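Local coordinates for protein putative drug/sodium antiporter (Escherichia coli, PDB 4Z3N) that belongs to the MATE family of membrane transporters and takes part in moving the genotoxin colibactin, probably as an antiporter, at residues V71-P76 with G149-F154; L120-V125 with V259-M264; Q135-S140 with E153-S158. All coordinates share one frame; numbering follows the deposited sequence.

Contact 1: V71-P76 with G149-F154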
# COMPACT_ATOMS: atom_id res chain seq x y z
N VAL A 71 5.84 8.80 20.76
CA VAL A 71 4.92 7.90 20.09
C VAL A 71 5.27 7.88 18.60
O VAL A 71 5.16 6.85 17.93
CB VAL A 71 3.43 8.33 20.29
CG1 VAL A 71 3.07 9.46 19.34
CG2 VAL A 71 2.47 7.17 20.07
N GLY A 72 5.70 9.03 18.09
CA GLY A 72 6.04 9.17 16.69
C GLY A 72 7.26 8.35 16.31
O GLY A 72 7.42 7.96 15.17
N LEU A 73 8.11 8.09 17.29
CA LEU A 73 9.30 7.27 17.08
C LEU A 73 8.89 5.87 16.64
O LEU A 73 9.59 5.21 15.86
CB LEU A 73 10.14 7.23 18.36
CG LEU A 73 11.46 6.45 18.45
CD1 LEU A 73 12.26 6.99 19.60
CD2 LEU A 73 11.23 4.98 18.66
N VAL A 74 7.75 5.41 17.14
CA VAL A 74 7.33 4.04 16.92
C VAL A 74 6.43 3.92 15.68
O VAL A 74 5.91 2.85 15.37
CB VAL A 74 6.59 3.48 18.17
CG1 VAL A 74 5.10 3.76 18.09
CG2 VAL A 74 6.84 1.99 18.31
N PHE A 75 6.27 5.04 14.98
CA PHE A 75 5.40 5.10 13.80
C PHE A 75 5.80 4.12 12.70
O PHE A 75 4.94 3.44 12.13
CB PHE A 75 5.37 6.52 13.25
CG PHE A 75 4.46 6.69 12.07
CD1 PHE A 75 3.09 6.77 12.25
CD2 PHE A 75 4.97 6.76 10.79
CE1 PHE A 75 2.24 6.92 11.16
CE2 PHE A 75 4.12 6.91 9.69
CZ PHE A 75 2.76 6.99 9.88
N PRO A 76 7.10 4.05 12.37
CA PRO A 76 7.57 3.08 11.36
C PRO A 76 7.16 1.63 11.65
O PRO A 76 7.00 0.86 10.71
CB PRO A 76 9.09 3.23 11.43
CG PRO A 76 9.30 4.62 11.87
CD PRO A 76 8.18 4.94 12.81
N GLY A 149 11.61 5.30 27.81
CA GLY A 149 10.58 4.60 28.55
C GLY A 149 9.23 4.77 27.89
O GLY A 149 8.44 3.82 27.83
N TYR A 150 8.97 5.97 27.38
CA TYR A 150 7.77 6.22 26.59
C TYR A 150 7.81 5.45 25.27
O TYR A 150 6.81 4.90 24.83
CB TYR A 150 7.60 7.72 26.32
CG TYR A 150 7.13 8.48 27.53
CD1 TYR A 150 5.83 8.34 28.00
CD2 TYR A 150 7.99 9.33 28.22
CE1 TYR A 150 5.39 9.02 29.11
CE2 TYR A 150 7.56 10.02 29.34
CZ TYR A 150 6.25 9.86 29.78
OH TYR A 150 5.80 10.54 30.89
N ALA A 151 8.99 5.41 24.67
CA ALA A 151 9.20 4.69 23.42
C ALA A 151 8.98 3.18 23.58
O ALA A 151 8.26 2.58 22.79
CB ALA A 151 10.60 4.97 22.89
N THR A 152 9.58 2.59 24.62
CA THR A 152 9.50 1.14 24.84
C THR A 152 8.08 0.66 25.15
O THR A 152 7.70 -0.43 24.74
CB THR A 152 10.40 0.69 26.01
OG1 THR A 152 11.75 1.11 25.77
CG2 THR A 152 10.36 -0.82 26.17
N GLU A 153 7.32 1.47 25.87
CA GLU A 153 5.97 1.09 26.27
C GLU A 153 5.05 1.00 25.05
O GLU A 153 4.25 0.07 24.90
CB GLU A 153 5.43 2.10 27.29
CG GLU A 153 4.09 1.73 27.90
CD GLU A 153 3.60 2.76 28.92
OE1 GLU A 153 4.21 3.86 29.03
OE2 GLU A 153 2.61 2.47 29.64
N PHE A 154 5.19 1.97 24.18
CA PHE A 154 4.42 2.04 22.96
C PHE A 154 4.83 0.99 21.94
O PHE A 154 4.00 0.46 21.20
CB PHE A 154 4.55 3.46 22.40
CG PHE A 154 3.62 4.45 23.07
CD1 PHE A 154 2.25 4.36 22.84
CD2 PHE A 154 4.13 5.45 23.91
CE1 PHE A 154 1.40 5.24 23.47
CE2 PHE A 154 3.34 6.37 24.54
CZ PHE A 154 1.96 6.28 24.34

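Contact 2: L120-V125 with V259-M264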
# COMPACT_ATOMS: atom_id res chain seq x y z
N LEU A 120 -1.01 -16.35 11.61
CA LEU A 120 -0.67 -16.67 12.98
C LEU A 120 0.85 -16.74 13.20
O LEU A 120 1.39 -16.05 14.07
CB LEU A 120 -1.34 -17.99 13.39
CG LEU A 120 -1.11 -18.53 14.81
CD1 LEU A 120 -1.38 -17.49 15.89
CD2 LEU A 120 -2.00 -19.74 15.00
N PHE A 121 1.54 -17.56 12.39
CA PHE A 121 3.00 -17.71 12.52
C PHE A 121 3.73 -16.39 12.33
O PHE A 121 4.77 -16.13 12.94
CB PHE A 121 3.52 -18.74 11.52
CG PHE A 121 3.48 -20.15 12.02
CD1 PHE A 121 2.28 -20.84 12.09
CD2 PHE A 121 4.64 -20.79 12.41
CE1 PHE A 121 2.25 -22.16 12.55
CE2 PHE A 121 4.61 -22.11 12.87
CZ PHE A 121 3.41 -22.79 12.93
N PHE A 122 3.19 -15.57 11.44
CA PHE A 122 3.78 -14.27 11.20
C PHE A 122 3.65 -13.43 12.46
O PHE A 122 4.57 -12.70 12.80
CB PHE A 122 3.12 -13.59 9.99
CG PHE A 122 4.01 -13.52 8.78
CD1 PHE A 122 4.93 -12.48 8.64
CD2 PHE A 122 3.93 -14.48 7.78
CE1 PHE A 122 5.76 -12.41 7.52
CE2 PHE A 122 4.76 -14.42 6.66
CZ PHE A 122 5.67 -13.38 6.53
N ALA A 123 2.53 -13.57 13.17
CA ALA A 123 2.34 -12.79 14.41
C ALA A 123 3.26 -13.26 15.55
O ALA A 123 3.82 -12.45 16.28
CB ALA A 123 0.86 -12.84 14.85
N ILE A 124 3.40 -14.57 15.69
CA ILE A 124 4.33 -15.17 16.65
C ILE A 124 5.79 -14.79 16.40
O ILE A 124 6.48 -14.31 17.29
CB ILE A 124 4.23 -16.71 16.63
CG1 ILE A 124 2.83 -17.18 17.03
CG2 ILE A 124 5.29 -17.31 17.52
CD1 ILE A 124 2.64 -18.69 16.92
N VAL A 125 6.29 -15.04 15.20
CA VAL A 125 7.66 -14.68 14.87
C VAL A 125 7.90 -13.18 15.12
O VAL A 125 8.94 -12.80 15.65
CB VAL A 125 7.99 -15.03 13.39
CG1 VAL A 125 9.43 -14.65 13.06
CG2 VAL A 125 7.75 -16.52 13.14
N VAL A 259 3.47 -15.16 -3.49
CA VAL A 259 2.74 -13.93 -3.81
C VAL A 259 2.79 -12.96 -2.63
O VAL A 259 3.12 -11.77 -2.79
CB VAL A 259 1.24 -14.21 -4.21
CG1 VAL A 259 0.38 -12.93 -4.15
CG2 VAL A 259 1.16 -14.81 -5.59
N GLY A 260 2.47 -13.48 -1.44
CA GLY A 260 2.37 -12.66 -0.25
C GLY A 260 3.67 -12.04 0.18
O GLY A 260 3.74 -10.88 0.59
N MET A 261 4.74 -12.82 0.10
CA MET A 261 6.03 -12.30 0.51
C MET A 261 6.67 -11.45 -0.57
O MET A 261 7.49 -10.59 -0.28
CB MET A 261 6.94 -13.44 0.92
CG MET A 261 6.87 -13.69 2.40
SD MET A 261 7.91 -15.07 2.85
CE MET A 261 7.47 -15.25 4.57
N ALA A 262 6.28 -11.69 -1.82
CA ALA A 262 6.73 -10.84 -2.91
C ALA A 262 6.18 -9.43 -2.67
O ALA A 262 6.83 -8.43 -2.95
CB ALA A 262 6.29 -11.40 -4.26
N GLN A 263 4.98 -9.37 -2.12
CA GLN A 263 4.30 -8.10 -1.87
C GLN A 263 5.04 -7.31 -0.80
O GLN A 263 5.13 -6.09 -0.87
CB GLN A 263 2.85 -8.33 -1.43
CG GLN A 263 2.03 -7.06 -1.25
CD GLN A 263 1.69 -6.37 -2.56
OE1 GLN A 263 2.10 -6.81 -3.63
NE2 GLN A 263 0.93 -5.29 -2.47
N MET A 264 5.57 -8.03 0.18
CA MET A 264 6.36 -7.43 1.24
C MET A 264 7.72 -6.98 0.71
O MET A 264 8.23 -5.94 1.09
CB MET A 264 6.55 -8.42 2.38
CG MET A 264 5.25 -8.89 2.95
SD MET A 264 5.61 -10.17 4.14
CE MET A 264 4.00 -10.97 4.31

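Contact 3: Q135-S140 with E153-S158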
# COMPACT_ATOMS: atom_id res chain seq x y z
N GLN A 135 15.28 -4.05 22.43
CA GLN A 135 16.22 -3.01 22.81
C GLN A 135 17.05 -2.51 21.61
O GLN A 135 17.01 -1.32 21.28
CB GLN A 135 17.12 -3.53 23.93
CG GLN A 135 18.35 -2.67 24.22
CD GLN A 135 18.00 -1.25 24.60
OE1 GLN A 135 18.85 -0.36 24.58
NE2 GLN A 135 16.74 -1.03 24.96
N PRO A 136 17.78 -3.42 20.94
CA PRO A 136 18.58 -3.00 19.77
C PRO A 136 17.76 -2.40 18.63
O PRO A 136 18.19 -1.41 18.02
CB PRO A 136 19.25 -4.30 19.32
CG PRO A 136 18.48 -5.39 19.96
CD PRO A 136 17.98 -4.84 21.25
N LEU A 137 16.60 -3.00 18.34
CA LEU A 137 15.72 -2.49 17.29
C LEU A 137 15.38 -1.02 17.55
O LEU A 137 15.57 -0.17 16.68
CB LEU A 137 14.44 -3.33 17.20
CG LEU A 137 14.64 -4.82 16.95
CD1 LEU A 137 13.30 -5.55 16.88
CD2 LEU A 137 15.47 -5.11 15.69
N LEU A 138 14.90 -0.73 18.75
CA LEU A 138 14.56 0.63 19.15
C LEU A 138 15.72 1.62 19.00
O LEU A 138 15.51 2.81 18.73
CB LEU A 138 14.06 0.63 20.60
CG LEU A 138 12.58 0.30 20.78
CD1 LEU A 138 12.25 0.01 22.24
CD2 LEU A 138 11.72 1.45 20.25
N ARG A 139 16.95 1.14 19.16
CA ARG A 139 18.12 2.01 19.02
C ARG A 139 18.22 2.58 17.60
O ARG A 139 18.60 3.74 17.44
CB ARG A 139 19.42 1.26 19.37
CG ARG A 139 19.67 1.11 20.87
CD ARG A 139 21.13 0.76 21.19
NE ARG A 139 21.53 -0.58 20.75
CZ ARG A 139 21.26 -1.70 21.41
NH1 ARG A 139 20.57 -1.66 22.53
NH2 ARG A 139 21.67 -2.88 20.94
N SER A 140 17.84 1.80 16.60
CA SER A 140 18.02 2.21 15.20
C SER A 140 16.91 3.16 14.76
O SER A 140 16.84 3.55 13.59
CB SER A 140 18.10 0.99 14.28
OG SER A 140 17.23 -0.03 14.71
N GLU A 153 7.32 1.47 25.87
CA GLU A 153 5.97 1.09 26.27
C GLU A 153 5.05 1.00 25.05
O GLU A 153 4.25 0.07 24.90
CB GLU A 153 5.43 2.10 27.29
CG GLU A 153 4.09 1.73 27.90
CD GLU A 153 3.60 2.76 28.92
OE1 GLU A 153 4.21 3.86 29.03
OE2 GLU A 153 2.61 2.47 29.64
N PHE A 154 5.19 1.97 24.18
CA PHE A 154 4.42 2.04 22.96
C PHE A 154 4.83 0.99 21.94
O PHE A 154 4.00 0.46 21.20
CB PHE A 154 4.55 3.46 22.40
CG PHE A 154 3.62 4.45 23.07
CD1 PHE A 154 2.25 4.36 22.84
CD2 PHE A 154 4.13 5.45 23.91
CE1 PHE A 154 1.40 5.24 23.47
CE2 PHE A 154 3.34 6.37 24.54
CZ PHE A 154 1.96 6.28 24.34
N TYR A 155 6.13 0.69 21.91
CA TYR A 155 6.64 -0.41 21.11
C TYR A 155 5.98 -1.72 21.54
O TYR A 155 5.50 -2.50 20.71
CB TYR A 155 8.16 -0.49 21.24
CG TYR A 155 8.78 -1.74 20.62
CD1 TYR A 155 9.04 -1.81 19.25
CD2 TYR A 155 9.13 -2.83 21.40
CE1 TYR A 155 9.62 -2.94 18.69
CE2 TYR A 155 9.71 -3.95 20.85
CZ TYR A 155 9.95 -4.00 19.50
OH TYR A 155 10.51 -5.13 18.95
N TYR A 156 5.93 -1.94 22.84
CA TYR A 156 5.30 -3.11 23.43
C TYR A 156 3.78 -3.18 23.16
O TYR A 156 3.25 -4.24 22.84
CB TYR A 156 5.57 -3.11 24.93
CG TYR A 156 6.92 -3.65 25.35
CD1 TYR A 156 7.62 -4.57 24.57
CD2 TYR A 156 7.48 -3.26 26.56
CE1 TYR A 156 8.85 -5.07 24.98
CE2 TYR A 156 8.70 -3.74 26.98
CZ TYR A 156 9.39 -4.65 26.21
OH TYR A 156 10.61 -5.10 26.68
N TYR A 157 3.09 -2.07 23.29
CA TYR A 157 1.67 -2.03 22.97
C TYR A 157 1.47 -2.34 21.48
O TYR A 157 0.53 -3.05 21.11
CB TYR A 157 1.06 -0.67 23.32
CG TYR A 157 1.05 -0.35 24.81
CD1 TYR A 157 0.98 -1.36 25.76
CD2 TYR A 157 1.09 0.97 25.26
CE1 TYR A 157 0.95 -1.07 27.12
CE2 TYR A 157 1.07 1.27 26.61
CZ TYR A 157 0.99 0.24 27.54
OH TYR A 157 0.98 0.54 28.89
N SER A 158 2.36 -1.82 20.64
CA SER A 158 2.38 -2.15 19.21
C SER A 158 2.47 -3.67 18.93
O SER A 158 1.84 -4.17 18.01
CB SER A 158 3.57 -1.45 18.52
OG SER A 158 3.43 -0.04 18.49

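Contact 1: V71-P76 with G149-F154
Val71 sets its CG2 methyl over one face of the Phe154 ring, 4.1 Å from the centroid and only 15° off the ring normal, a CH-pi contact. The methyl is displaced toward the rim, closest to Phe154 CD1 at 4.0 Å. Two torsions bring the groups together: CG2 of Val71 stands opposite the backbone nitrogen, while Phe154 turns CG to the side remote from its own carbonyl carbon, chi1 -81°. The backbones are close here, with Val71 CA 6.3 Å from Ala151 CA.

The tight winding of residues 71-74, a 3-10 turn in which Val74 N donates to Val71 O, carries Leu73 and Val74 around to the same partner helix. In the fold, this turn leads directly into helix 75-101, which it joins by packing to the start of helix 149-159; both pieces belong to the N-terminal MatE region of the transporter. A 3-10 turn at the head of a membrane helix thus meets the start of another helix through branched aliphatic side chains, an alanine and one aromatic ring, with no hydrogen bond between the segments.

Leu73 reaches the CB of Ala151 with its CD1 at 4.2 Å. The same leucine also touches Leu138 and Leu141, linking this packing to helix 134-139 and the loop after it. Val74 packs at the root of the phenylalanine side chain: CG1 lies 4.4 Å from Phe154 CB, and CG2 is 4.3 Å from the carbonyl carbon C of Phe154. Val74 also packs on Tyr155, the next residue, and on Ser158, about a turn further along, while Ile68 lies against Phe154 and a bound monoolein molecule comes within about 5 Å of the Phe154 side chain.

Contact 2: L120-V125 with V259-M264
A Met-aromatic contact, in which Phe122 meets the thioether of Met264, spans the two halves of the MATE fold here: Phe122 rides on helix 107-132, in the first MatE region, and Met264 on helix 250-284, in the second. The helices stand well apart, with Phe122 CA 11.1 Å from Met261 CA, and long side chains bridge the interval in place of close backbone packing.

Met264 and Phe122 approach from opposite directions. The sulfur SD of Met264 is 4.9 Å from the centroid of the Phe122 ring and 53° off its normal, an oblique approach. Its methyl CE goes on to meet Phe122 CZ at 3.7 Å. Met264 gets there with CG opposite its carbonyl carbon (chi1 -58°) and an extended chain beyond, which carries the thioether toward the far helix. Ile84 of helix 75-101 touches both Phe122 and Met264, so a third helix borders the pair, and a bound monoolein lies about 4 Å from the Met264 side chain.

Met261, also extended beyond CG, crosses the phenylalanine obliquely and ends at the ring's edge, near its plane, where the CE methyl of Met261 sits 3.5 Å from Phe122 CE2.

Contact 3: Q135-S140 with E153-S158
Leu138 and Tyr155 have the nearest alpha carbons of these two helical segments, with their CA atoms 8.2 Å apart, a spacing that side chains of moderate size can fill. Tyr155 supplies the central group. With CG trans to the backbone nitrogen (chi1 171°), its ring extends toward residues 135-140, and two successive leucines meet it at its two ends.

Leu138 works at the root: its CD2 lies 4.2 Å from Tyr155 CB, and its CG stands above one face of the ring, offset toward the rim. Leu137 reaches the outer end, where its CD1 is 3.5 Å from Tyr155 OH. The hydroxyl's polar partner is the carbonyl oxygen of Gly130, to which it hydrogen-bonds, and this fixes the far end of the ring.

Each segment also ties down its own serine. Ser140 OG donates to Leu137 O at 2.6 Å, and Ser140 N uses the same oxygen where helix 134-139 ends. On the partner, Ser158 OG donates to Phe154 O at 2.8 Å while Ser158 N approaches that oxygen from the other face of the carbonyl plane.

The contact thus folds the short helix 134-139 back on helix 149-159, with Gly130 of helix 107-132 holding the tyrosine hydroxyl and the 3-10 turn before helix 75-101 lying against Leu138.

Contacts 1 and 3 are neighbours, their centres about 6 Å apart: both use helix 149-159, share Glu153 and Phe154, and touch each other by apolar packing. The helix is thereby gripped by the turn before helix 75-101 and by the short helix 134-139, all within the first MatE region. Contact 2 lies about 23 Å from contact 1 and 20 Å from contact 3, centre to centre, and touches neither. Along the chain its segments enclose contact 3 and alternate with those of contact 1. Contacts 1 and 3 pack within one half of the transporter, and contact 2 joins that half to the other.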